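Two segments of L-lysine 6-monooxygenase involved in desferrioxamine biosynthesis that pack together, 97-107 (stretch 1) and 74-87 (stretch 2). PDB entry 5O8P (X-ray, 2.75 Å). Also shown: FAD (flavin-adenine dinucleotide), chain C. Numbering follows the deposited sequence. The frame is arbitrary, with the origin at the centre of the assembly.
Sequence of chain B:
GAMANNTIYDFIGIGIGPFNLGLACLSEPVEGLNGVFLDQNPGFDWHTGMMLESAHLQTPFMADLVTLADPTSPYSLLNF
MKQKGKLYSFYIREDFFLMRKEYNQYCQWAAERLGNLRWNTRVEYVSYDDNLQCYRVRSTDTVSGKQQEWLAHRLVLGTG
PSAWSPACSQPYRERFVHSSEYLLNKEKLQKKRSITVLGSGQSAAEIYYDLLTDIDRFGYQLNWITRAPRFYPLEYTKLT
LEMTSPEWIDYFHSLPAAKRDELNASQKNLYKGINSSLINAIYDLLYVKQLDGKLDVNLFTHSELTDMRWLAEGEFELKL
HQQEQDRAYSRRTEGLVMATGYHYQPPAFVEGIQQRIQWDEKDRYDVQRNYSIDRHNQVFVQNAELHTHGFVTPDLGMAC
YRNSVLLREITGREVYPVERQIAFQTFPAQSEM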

ATOM      1  N   PHE B  97      13.123  -1.775  -4.975  1.00 34.81           N
ATOM      2  CA  PHE B  97      13.922  -0.606  -5.332  1.00 36.40           C
ATOM      3  C   PHE B  97      15.156  -0.489  -4.475  1.00 37.64           C
ATOM      4  O   PHE B  97      15.060  -0.309  -3.246  1.00 37.23           O
ATOM      5  CB  PHE B  97      13.072   0.651  -5.232  1.00 36.19           C
ATOM      6  CG  PHE B  97      11.855   0.589  -6.090  1.00 35.78           C
ATOM      7  CD1 PHE B  97      11.943   0.853  -7.441  1.00 35.58           C
ATOM      8  CD2 PHE B  97      10.633   0.204  -5.558  1.00 38.32           C
ATOM      9  CE1 PHE B  97      10.830   0.777  -8.252  1.00 37.54           C
ATOM     10  CE2 PHE B  97       9.513   0.112  -6.365  1.00 38.54           C
ATOM     11  CZ  PHE B  97       9.609   0.398  -7.713  1.00 38.67           C
ATOM     12  N   LEU B  98      16.313  -0.593  -5.133  1.00 35.44           N
ATOM     13  CA  LEU B  98      17.568  -0.504  -4.440  1.00 33.03           C
ATOM     14  C   LEU B  98      17.809   0.922  -3.962  1.00 34.39           C
ATOM     15  O   LEU B  98      17.416   1.890  -4.625  1.00 30.71           O
ATOM     16  CB  LEU B  98      18.694  -0.873  -5.380  1.00 35.01           C
ATOM     17  CG  LEU B  98      18.792  -2.288  -5.913  1.00 37.74           C
ATOM     18  CD1 LEU B  98      19.903  -2.372  -6.966  1.00 36.18           C
ATOM     19  CD2 LEU B  98      19.043  -3.250  -4.763  1.00 37.51           C
ATOM     20  N   MET B  99      18.477   1.045  -2.818  1.00 32.91           N
ATOM     21  CA  MET B  99      19.023   2.324  -2.379  1.00 32.40           C
ATOM     22  C   MET B  99      20.115   2.719  -3.380  1.00 33.37           C
ATOM     23  O   MET B  99      20.874   1.866  -3.807  1.00 30.81           O
ATOM     24  CB  MET B  99      19.673   2.180  -1.004  1.00 33.34           C
ATOM     25  CG  MET B  99      18.809   1.653   0.138  1.00 33.44           C
ATOM     26  SD  MET B  99      17.151   2.340   0.274  1.00 35.85           S
ATOM     27  CE  MET B  99      17.404   4.114   0.342  1.00 35.74           C
ATOM     28  N   ARG B 100      20.233   3.997  -3.733  1.00 35.86           N
ATOM     29  CA  ARG B 100      21.322   4.432  -4.617  1.00 36.67           C
ATOM     30  C   ARG B 100      22.678   4.063  -4.084  1.00 37.22           C
ATOM     31  O   ARG B 100      23.570   3.753  -4.862  1.00 41.30           O
ATOM     32  CB  ARG B 100      21.326   5.935  -4.834  1.00 42.97           C
ATOM     33  CG  ARG B 100      20.171   6.447  -5.647  1.00 49.71           C
ATOM     34  CD  ARG B 100      20.615   7.333  -6.792  1.00 58.98           C
ATOM     35  NE  ARG B 100      19.483   8.147  -7.187  1.00 64.99           N
ATOM     36  CZ  ARG B 100      19.089   9.257  -6.570  1.00 57.28           C
ATOM     37  NH1 ARG B 100      19.714   9.711  -5.491  1.00 53.90           N
ATOM     38  NH2 ARG B 100      18.023   9.903  -7.026  1.00 58.24           N
ATOM     39  N   LYS B 101      22.845   4.112  -2.770  1.00 37.20           N
ATOM     40  CA  LYS B 101      24.105   3.719  -2.172  1.00 40.77           C
ATOM     41  C   LYS B 101      24.414   2.255  -2.463  1.00 37.51           C
ATOM     42  O   LYS B 101      25.557   1.919  -2.748  1.00 37.42           O
ATOM     43  CB  LYS B 101      24.123   4.005  -0.669  1.00 47.22           C
ATOM     44  CG  LYS B 101      25.285   3.364   0.079  1.00 55.72           C
ATOM     45  CD  LYS B 101      25.658   4.120   1.342  1.00 65.55           C
ATOM     46  CE  LYS B 101      26.668   5.208   1.023  1.00 74.63           C
ATOM     47  NZ  LYS B 101      26.897   6.107   2.186  1.00 83.05           N
ATOM     48  N   GLU B 102      23.408   1.394  -2.399  1.00 36.00           N
ATOM     49  CA  GLU B 102      23.621  -0.017  -2.663  1.00 34.75           C
ATOM     50  C   GLU B 102      23.862  -0.270  -4.155  1.00 33.25           C
ATOM     51  O   GLU B 102      24.682  -1.101  -4.508  1.00 33.64           O
ATOM     52  CB  GLU B 102      22.456  -0.849  -2.131  1.00 36.29           C
ATOM     53  CG  GLU B 102      22.705  -2.348  -2.171  1.00 40.88           C
ATOM     54  CD  GLU B 102      21.903  -3.124  -1.141  1.00 43.23           C
ATOM     55  OE1 GLU B 102      20.704  -2.841  -0.938  1.00 40.58           O
ATOM     56  OE2 GLU B 102      22.488  -4.045  -0.538  1.00 49.67           O
ATOM     57  N   TYR B 103      23.169   0.448  -5.032  1.00 32.92           N
ATOM     58  CA  TYR B 103      23.360   0.261  -6.467  1.00 33.73           C
ATOM     59  C   TYR B 103      24.773   0.631  -6.828  1.00 38.38           C
ATOM     60  O   TYR B 103      25.416  -0.046  -7.638  1.00 37.60           O
ATOM     61  CB  TYR B 103      22.391   1.117  -7.269  1.00 33.05           C
ATOM     62  CG  TYR B 103      22.540   1.017  -8.778  1.00 33.97           C
ATOM     63  CD1 TYR B 103      22.097  -0.096  -9.479  1.00 34.78           C
ATOM     64  CD2 TYR B 103      23.095   2.048  -9.502  1.00 34.11           C
ATOM     65  CE1 TYR B 103      22.212  -0.174 -10.861  1.00 34.83           C
ATOM     66  CE2 TYR B 103      23.215   1.980 -10.888  1.00 32.63           C
ATOM     67  CZ  TYR B 103      22.775   0.873 -11.557  1.00 34.26           C
ATOM     68  OH  TYR B 103      22.905   0.816 -12.925  1.00 38.35           O
ATOM     69  N   ASN B 104      25.252   1.706  -6.208  1.00 41.31           N
ATOM     70  CA  ASN B 104      26.606   2.186  -6.435  1.00 41.97           C
ATOM     71  C   ASN B 104      27.612   1.156  -5.956  1.00 39.01           C
ATOM     72  O   ASN B 104      28.549   0.853  -6.677  1.00 43.61           O
ATOM     73  CB  ASN B 104      26.832   3.534  -5.739  1.00 44.66           C
ATOM     74  CG  ASN B 104      28.142   4.195  -6.140  1.00 44.30           C
ATOM     75  OD1 ASN B 104      28.441   4.331  -7.334  1.00 44.49           O
ATOM     76  ND2 ASN B 104      28.923   4.618  -5.146  1.00 42.65           N
ATOM     77  N   GLN B 105      27.409   0.614  -4.757  1.00 34.46           N
ATOM     78  CA  GLN B 105      28.253  -0.467  -4.239  1.00 34.48           C
ATOM     79  C   GLN B 105      28.258  -1.688  -5.162  1.00 36.43           C
ATOM     80  O   GLN B 105      29.311  -2.290  -5.395  1.00 39.87           O
ATOM     81  CB  GLN B 105      27.773  -0.909  -2.859  1.00 34.06           C
ATOM     82  CG  GLN B 105      28.125   0.030  -1.724  1.00 33.81           C
ATOM     83  CD  GLN B 105      27.499  -0.387  -0.410  1.00 35.47           C
ATOM     84  OE1 GLN B 105      26.857  -1.435  -0.298  1.00 44.46           O
ATOM     85  NE2 GLN B 105      27.664   0.441   0.588  1.00 39.79           N
ATOM     86  N   TYR B 106      27.078  -2.043  -5.667  1.00 36.02           N
ATOM     87  CA  TYR B 106      26.920  -3.149  -6.617  1.00 35.88           C
ATOM     88  C   TYR B 106      27.661  -2.897  -7.941  1.00 34.92           C
ATOM     89  O   TYR B 106      28.396  -3.761  -8.407  1.00 36.27           O
ATOM     90  CB  TYR B 106      25.419  -3.471  -6.822  1.00 32.51           C
ATOM     91  CG  TYR B 106      25.033  -4.099  -8.148  1.00 29.71           C
ATOM     92  CD1 TYR B 106      25.377  -5.409  -8.439  1.00 30.02           C
ATOM     93  CD2 TYR B 106      24.292  -3.390  -9.099  1.00 27.87           C
ATOM     94  CE1 TYR B 106      25.036  -5.998  -9.650  1.00 30.28           C
ATOM     95  CE2 TYR B 106      23.939  -3.959 -10.319  1.00 28.86           C
ATOM     96  CZ  TYR B 106      24.310  -5.270 -10.597  1.00 31.15           C
ATOM     97  OH  TYR B 106      23.968  -5.851 -11.813  1.00 29.35           O
ATOM     98  N   CYS B 107      27.482  -1.720  -8.530  1.00 33.81           N
ATOM     99  CA  CYS B 107      28.197  -1.381  -9.765  1.00 36.00           C
ATOM    100  C   CYS B 107      29.712  -1.405  -9.577  1.00 34.80           C
ATOM    101  O   CYS B 107      30.442  -1.766 -10.489  1.00 37.45           O
ATOM    102  CB  CYS B 107      27.771  -0.017 -10.294  1.00 36.96           C
ATOM    103  SG  CYS B 107      26.123  -0.017 -11.027  1.00 36.51           S
TER
HETATM  104  PA  FAD C 501      27.462   8.405 -16.878  1.00 81.94           P
HETATM  105  O1A FAD C 501      27.570   8.365 -15.365  1.00 74.09           O
HETATM  106  O2A FAD C 501      27.269   9.733 -17.571  1.00 70.04           O
HETATM  107  O5B FAD C 501      28.806   7.691 -17.420  1.00 89.76           O
HETATM  108  C5B FAD C 501      29.716   8.335 -18.307  1.00 93.35           C
HETATM  109  C4B FAD C 501      31.175   8.018 -17.999  1.00 92.51           C
HETATM  110  O4B FAD C 501      31.977   8.321 -19.150  1.00 91.14           O
HETATM  111  C3B FAD C 501      31.729   8.861 -16.855  1.00 92.41           C
HETATM  112  O3B FAD C 501      32.432   8.002 -15.947  1.00 71.22           O
HETATM  113  C2B FAD C 501      32.619   9.899 -17.538  1.00 93.74           C
HETATM  114  O2B FAD C 501      33.740  10.318 -16.754  1.00102.75           O
HETATM  115  C1B FAD C 501      33.084   9.154 -18.775  1.00 89.91           C
HETATM  116  N9A FAD C 501      33.591   9.993 -19.895  1.00 89.25           N
HETATM  117  C8A FAD C 501      33.013  11.058 -20.488  1.00 89.69           C
HETATM  118  N7A FAD C 501      33.810  11.539 -21.483  1.00 85.07           N
HETATM  119  C5A FAD C 501      34.919  10.771 -21.534  1.00 83.69           C
HETATM  120  C6A FAD C 501      36.173  10.711 -22.336  1.00 80.99           C
HETATM  121  N6A FAD C 501      36.415  11.603 -23.326  1.00 86.95           N
HETATM  122  N1A FAD C 501      37.070   9.730 -22.049  1.00 75.99           N
HETATM  123  C2A FAD C 501      36.857   8.829 -21.067  1.00 77.16           C
HETATM  124  N3A FAD C 501      35.750   8.833 -20.300  1.00 71.15           N
HETATM  125  C4A FAD C 501      34.765   9.755 -20.483  1.00 82.70           C
HETATM  126  N1  FAD C 501      17.744   6.277 -14.364  1.00100.83           N
HETATM  127  C2  FAD C 501      17.039   5.187 -13.964  1.00100.06           C
HETATM  128  O2  FAD C 501      16.588   4.420 -14.845  1.00 91.22           O
HETATM  129  N3  FAD C 501      16.820   4.905 -12.660  1.00100.91           N
HETATM  130  C4  FAD C 501      17.284   5.695 -11.674  1.00 95.54           C
HETATM  131  O4  FAD C 501      17.064   5.417 -10.479  1.00 90.37           O
HETATM  132  C4X FAD C 501      18.064   6.907 -12.028  1.00 93.34           C
HETATM  133  N5  FAD C 501      18.560   7.738 -11.086  1.00 83.55           N
HETATM  134  C5X FAD C 501      19.265   8.838 -11.443  1.00 95.47           C
HETATM  135  C6  FAD C 501      19.749   9.660 -10.428  1.00103.36           C
HETATM  136  C7  FAD C 501      20.484  10.807 -10.718  1.00104.55           C
HETATM  137  C7M FAD C 501      20.996  11.683  -9.601  1.00 95.80           C
HETATM  138  C8  FAD C 501      20.753  11.154 -12.144  1.00103.41           C
HETATM  139  C8M FAD C 501      21.544  12.388 -12.484  1.00 98.10           C
HETATM  140  C9  FAD C 501      20.269  10.339 -13.168  1.00105.69           C
HETATM  141  C9A FAD C 501      19.526   9.176 -12.890  1.00105.54           C
HETATM  142  N10 FAD C 501      19.012   8.304 -13.908  1.00112.87           N
HETATM  143  C10 FAD C 501      18.272   7.165 -13.482  1.00101.91           C
HETATM  144  C1' FAD C 501      19.209   8.522 -15.368  1.00113.15           C
HETATM  145  C2' FAD C 501      20.428   7.750 -15.926  1.00109.04           C
HETATM  146  O2' FAD C 501      20.420   6.387 -15.455  1.00 95.16           O
HETATM  147  C3' FAD C 501      21.784   8.402 -15.595  1.00102.86           C
HETATM  148  O3' FAD C 501      21.854   9.724 -16.151  1.00101.10           O
HETATM  149  C4' FAD C 501      22.987   7.596 -16.102  1.00 97.60           C
HETATM  150  O4' FAD C 501      24.131   7.886 -15.291  1.00 78.97           O
HETATM  151  C5' FAD C 501      23.331   7.896 -17.558  1.00 99.50           C
HETATM  152  O5' FAD C 501      24.056   6.792 -18.103  1.00 99.51           O
HETATM  153  P   FAD C 501      25.540   6.993 -18.670  1.00 83.70           P
HETATM  154  O1P FAD C 501      26.061   5.638 -19.105  1.00 76.54           O
HETATM  155  O2P FAD C 501      25.396   8.102 -19.673  1.00 68.07           O
HETATM  156  O3P FAD C 501      26.230   7.409 -17.255  1.00 95.50           O
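Stretch 2, residues 74-87: PYSLLNFMKQKGKL

Stretch 2 contains a short helix that begins at Leu77, with a loop before it. This helix crosses the helix of stretch 1, 100-107, almost at a right angle. The angle between their N-to-C directions is 85°, and the axes approach to 10.6 Å. The backbones come nearest at Tyr106 and Phe80, with CA atoms 6.6 Å apart.

Ser76 caps the start of the helix. Its chi1 is p, and Ser76 OG accepts from Asn79 N at 2.8 Å. Asn79 (chi1 t) sends ND2 back to Pro74 O, 2.8 Å away. After the helix, Gly85 has positive phi, which by itself favours glycine, and forms a Schellman motif.

Tyr106 has the largest area covered by the other stretch, 108 Å². With chi1 t its ring reaches along the start of the stretch 2 helix, and Tyr106 OH donates to Tyr75 O at 2.7 Å. Leu77, also chi1 t, lays CD2 over one face of this ring, 3.8 Å from Tyr106 CG. Phe80 is again chi1 t. This turns its ring face toward the backbone of Tyr106: Phe80 CE2 is 3.4 Å from Tyr106 CA, and Tyr106 CB sits 3.8 Å from the centroid of the Phe80 ring, almost on its normal. The two rings form an offset edge-to-face pair, centroids of the Tyr106 and Phe80 rings 5.5 Å apart, planes at 77°, with the edge of Tyr106 toward the face of Phe80.

Leu98, m and t, points toward stretch 2. Leu98 CD1 packs 3.7 Å from Leu77 CG, and Leu98 CD2 lies 4.2 Å from Met81 CE.

Glu102 starts sideways, but its extended chi1 and chi2, both t, bring the carboxylate nearer. Glu102 OE2 forms a salt bridge with Lys86 NZ at 2.6 Å and lies 3.5 Å from Met81 SD. Lys86 points toward stretch 1, and with chi angles p, t, m, t its NZ reaches the Glu102 carboxylate. Lys84 NZ makes a weak hydrogen bond to Gln105 OE1, 3.3 Å.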

ATOM      1  N   PRO B  74      26.644 -13.844 -13.721  1.00 35.33           N
ATOM      2  CA  PRO B  74      27.162 -13.620 -12.378  1.00 34.60           C
ATOM      3  C   PRO B  74      27.229 -12.138 -11.982  1.00 35.44           C
ATOM      4  O   PRO B  74      27.369 -11.855 -10.793  1.00 35.99           O
ATOM      5  CB  PRO B  74      28.538 -14.278 -12.414  1.00 32.64           C
ATOM      6  CG  PRO B  74      28.923 -14.283 -13.844  1.00 32.48           C
ATOM      7  CD  PRO B  74      27.677 -14.336 -14.648  1.00 32.52           C
ATOM      8  N   TYR B  75      27.060 -11.213 -12.932  1.00 35.55           N
ATOM      9  CA  TYR B  75      26.979  -9.779 -12.601  1.00 37.03           C
ATOM     10  C   TYR B  75      25.603  -9.297 -12.155  1.00 37.75           C
ATOM     11  O   TYR B  75      25.386  -8.093 -12.017  1.00 38.78           O
ATOM     12  CB  TYR B  75      27.487  -8.933 -13.779  1.00 37.29           C
ATOM     13  CG  TYR B  75      28.926  -9.225 -14.039  1.00 38.22           C
ATOM     14  CD1 TYR B  75      29.899  -8.666 -13.243  1.00 39.00           C
ATOM     15  CD2 TYR B  75      29.312 -10.122 -15.012  1.00 36.12           C
ATOM     16  CE1 TYR B  75      31.235  -8.949 -13.441  1.00 42.06           C
ATOM     17  CE2 TYR B  75      30.644 -10.413 -15.222  1.00 36.88           C
ATOM     18  CZ  TYR B  75      31.597  -9.826 -14.426  1.00 39.84           C
ATOM     19  OH  TYR B  75      32.914 -10.105 -14.613  1.00 40.60           O
ATOM     20  N   SER B  76      24.675 -10.213 -11.904  1.00 36.73           N
ATOM     21  CA  SER B  76      23.329  -9.826 -11.467  1.00 34.58           C
ATOM     22  C   SER B  76      23.374  -9.224 -10.078  1.00 33.92           C
ATOM     23  O   SER B  76      24.263  -9.528  -9.284  1.00 36.98           O
ATOM     24  CB  SER B  76      22.378 -11.029 -11.467  1.00 31.78           C
ATOM     25  OG  SER B  76      22.611 -11.853 -10.338  1.00 29.60           O
ATOM     26  N   LEU B  77      22.399  -8.375  -9.792  1.00 34.12           N
ATOM     27  CA  LEU B  77      22.210  -7.799  -8.456  1.00 33.57           C
ATOM     28  C   LEU B  77      21.953  -8.890  -7.409  1.00 34.45           C
ATOM     29  O   LEU B  77      22.452  -8.799  -6.294  1.00 35.21           O
ATOM     30  CB  LEU B  77      21.076  -6.771  -8.489  1.00 30.78           C
ATOM     31  CG  LEU B  77      20.676  -5.970  -7.258  1.00 31.17           C
ATOM     32  CD1 LEU B  77      19.742  -6.742  -6.332  1.00 31.61           C
ATOM     33  CD2 LEU B  77      21.906  -5.468  -6.530  1.00 33.91           C
ATOM     34  N   LEU B  78      21.183  -9.911  -7.773  1.00 37.45           N
ATOM     35  CA  LEU B  78      20.917 -11.033  -6.870  1.00 37.10           C
ATOM     36  C   LEU B  78      22.176 -11.832  -6.577  1.00 34.96           C
ATOM     37  O   LEU B  78      22.384 -12.270  -5.449  1.00 31.41           O
ATOM     38  CB  LEU B  78      19.810 -11.941  -7.424  1.00 38.91           C
ATOM     39  CG  LEU B  78      18.404 -11.350  -7.313  1.00 37.80           C
ATOM     40  CD1 LEU B  78      17.412 -12.266  -7.994  1.00 37.41           C
ATOM     41  CD2 LEU B  78      18.001 -11.138  -5.861  1.00 37.14           C
ATOM     42  N   ASN B  79      23.031 -12.016  -7.574  1.00 35.44           N
ATOM     43  CA  ASN B  79      24.293 -12.721  -7.326  1.00 38.28           C
ATOM     44  C   ASN B  79      25.230 -11.899  -6.454  1.00 37.85           C
ATOM     45  O   ASN B  79      25.917 -12.453  -5.600  1.00 38.29           O
ATOM     46  CB  ASN B  79      25.007 -13.116  -8.616  1.00 37.49           C
ATOM     47  CG  ASN B  79      26.038 -14.202  -8.387  1.00 36.95           C
ATOM     48  OD1 ASN B  79      25.786 -15.165  -7.646  1.00 34.12           O
ATOM     49  ND2 ASN B  79      27.205 -14.060  -9.014  1.00 35.99           N
ATOM     50  N   PHE B  80      25.248 -10.585  -6.674  1.00 35.68           N
ATOM     51  CA  PHE B  80      26.018  -9.657  -5.838  1.00 36.31           C
ATOM     52  C   PHE B  80      25.616  -9.819  -4.381  1.00 34.71           C
ATOM     53  O   PHE B  80      26.435  -9.932  -3.486  1.00 30.49           O
ATOM     54  CB  PHE B  80      25.804  -8.208  -6.319  1.00 37.24           C
ATOM     55  CG  PHE B  80      26.099  -7.159  -5.289  1.00 37.18           C
ATOM     56  CD1 PHE B  80      25.135  -6.746  -4.400  1.00 40.95           C
ATOM     57  CD2 PHE B  80      27.338  -6.568  -5.225  1.00 41.57           C
ATOM     58  CE1 PHE B  80      25.418  -5.780  -3.447  1.00 45.46           C
ATOM     59  CE2 PHE B  80      27.622  -5.586  -4.304  1.00 42.31           C
ATOM     60  CZ  PHE B  80      26.660  -5.181  -3.419  1.00 43.54           C
ATOM     61  N   MET B  81      24.318  -9.837  -4.174  1.00 39.33           N
ATOM     62  CA  MET B  81      23.759  -9.924  -2.848  1.00 40.85           C
ATOM     63  C   MET B  81      24.194 -11.254  -2.219  1.00 39.53           C
ATOM     64  O   MET B  81      24.486 -11.310  -1.033  1.00 39.51           O
ATOM     65  CB  MET B  81      22.230  -9.774  -2.929  1.00 41.82           C
ATOM     66  CG  MET B  81      21.621  -8.910  -1.861  1.00 45.74           C
ATOM     67  SD  MET B  81      22.037  -7.160  -1.958  1.00 49.40           S
ATOM     68  CE  MET B  81      20.993  -6.628  -3.290  1.00 51.19           C
ATOM     69  N   LYS B  82      24.263 -12.302  -3.029  1.00 39.87           N
ATOM     70  CA  LYS B  82      24.669 -13.628  -2.564  1.00 42.57           C
ATOM     71  C   LYS B  82      26.147 -13.695  -2.159  1.00 44.29           C
ATOM     72  O   LYS B  82      26.476 -14.250  -1.099  1.00 39.53           O
ATOM     73  CB  LYS B  82      24.361 -14.669  -3.649  1.00 41.80           C
ATOM     74  CG  LYS B  82      24.732 -16.103  -3.330  1.00 41.07           C
ATOM     75  CD  LYS B  82      24.140 -16.569  -2.019  1.00 42.70           C
ATOM     76  CE  LYS B  82      24.060 -18.084  -1.969  1.00 44.99           C
ATOM     77  NZ  LYS B  82      24.090 -18.585  -0.575  1.00 48.13           N
ATOM     78  N   GLN B  83      27.019 -13.122  -2.988  1.00 42.55           N
ATOM     79  CA  GLN B  83      28.448 -13.133  -2.713  1.00 42.36           C
ATOM     80  C   GLN B  83      28.793 -12.294  -1.499  1.00 42.87           C
ATOM     81  O   GLN B  83      29.586 -12.719  -0.674  1.00 45.32           O
ATOM     82  CB  GLN B  83      29.264 -12.649  -3.917  1.00 44.77           C
ATOM     83  CG  GLN B  83      29.075 -13.444  -5.215  1.00 48.89           C
ATOM     84  CD  GLN B  83      29.047 -14.968  -5.061  1.00 48.37           C
ATOM     85  OE1 GLN B  83      29.763 -15.547  -4.249  1.00 46.78           O
ATOM     86  NE2 GLN B  83      28.230 -15.622  -5.874  1.00 56.95           N
ATOM     87  N   LYS B  84      28.182 -11.121  -1.371  1.00 43.81           N
ATOM     88  CA  LYS B  84      28.293 -10.323  -0.139  1.00 40.47           C
ATOM     89  C   LYS B  84      27.730 -11.015   1.097  1.00 37.19           C
ATOM     90  O   LYS B  84      27.975 -10.561   2.193  1.00 40.78           O
ATOM     91  CB  LYS B  84      27.639  -8.946  -0.289  1.00 45.40           C
ATOM     92  CG  LYS B  84      28.577  -7.885  -0.884  1.00 56.42           C
ATOM     93  CD  LYS B  84      28.668  -6.579  -0.093  1.00 64.71           C
ATOM     94  CE  LYS B  84      27.328  -5.900   0.156  1.00 66.33           C
ATOM     95  NZ  LYS B  84      27.526  -4.520   0.683  1.00 68.27           N
ATOM     96  N   GLY B  85      26.955 -12.081   0.932  1.00 36.25           N
ATOM     97  CA  GLY B  85      26.503 -12.902   2.050  1.00 37.05           C
ATOM     98  C   GLY B  85      25.302 -12.315   2.771  1.00 39.42           C
ATOM     99  O   GLY B  85      25.102 -12.608   3.951  1.00 42.22           O
ATOM    100  N   LYS B  86      24.495 -11.530   2.049  1.00 39.39           N
ATOM    101  CA  LYS B  86      23.323 -10.836   2.591  1.00 39.35           C
ATOM    102  C   LYS B  86      22.012 -11.075   1.814  1.00 41.12           C
ATOM    103  O   LYS B  86      21.031 -10.344   2.011  1.00 44.00           O
ATOM    104  CB  LYS B  86      23.603  -9.331   2.596  1.00 39.82           C
ATOM    105  CG  LYS B  86      23.615  -8.688   1.211  1.00 41.16           C
ATOM    106  CD  LYS B  86      23.893  -7.203   1.280  1.00 42.92           C
ATOM    107  CE  LYS B  86      22.684  -6.398   1.744  1.00 43.84           C
ATOM    108  NZ  LYS B  86      23.044  -4.959   1.882  1.00 47.38           N
ATOM    109  N   LEU B  87      21.976 -12.066   0.930  1.00 40.79           N
ATOM    110  CA  LEU B  87      20.811 -12.251   0.063  1.00 37.41           C
ATOM    111  C   LEU B  87      19.560 -12.512   0.882  1.00 36.59           C
ATOM    112  O   LEU B  87      18.480 -12.084   0.490  1.00 36.83           O
ATOM    113  CB  LEU B  87      21.031 -13.377  -0.948  1.00 34.00           C
ATOM    114  CG  LEU B  87      19.866 -13.747  -1.873  1.00 34.21           C
ATOM    115  CD1 LEU B  87      19.397 -12.593  -2.745  1.00 33.33           C
ATOM    116  CD2 LEU B  87      20.278 -14.927  -2.743  1.00 37.75           C
TER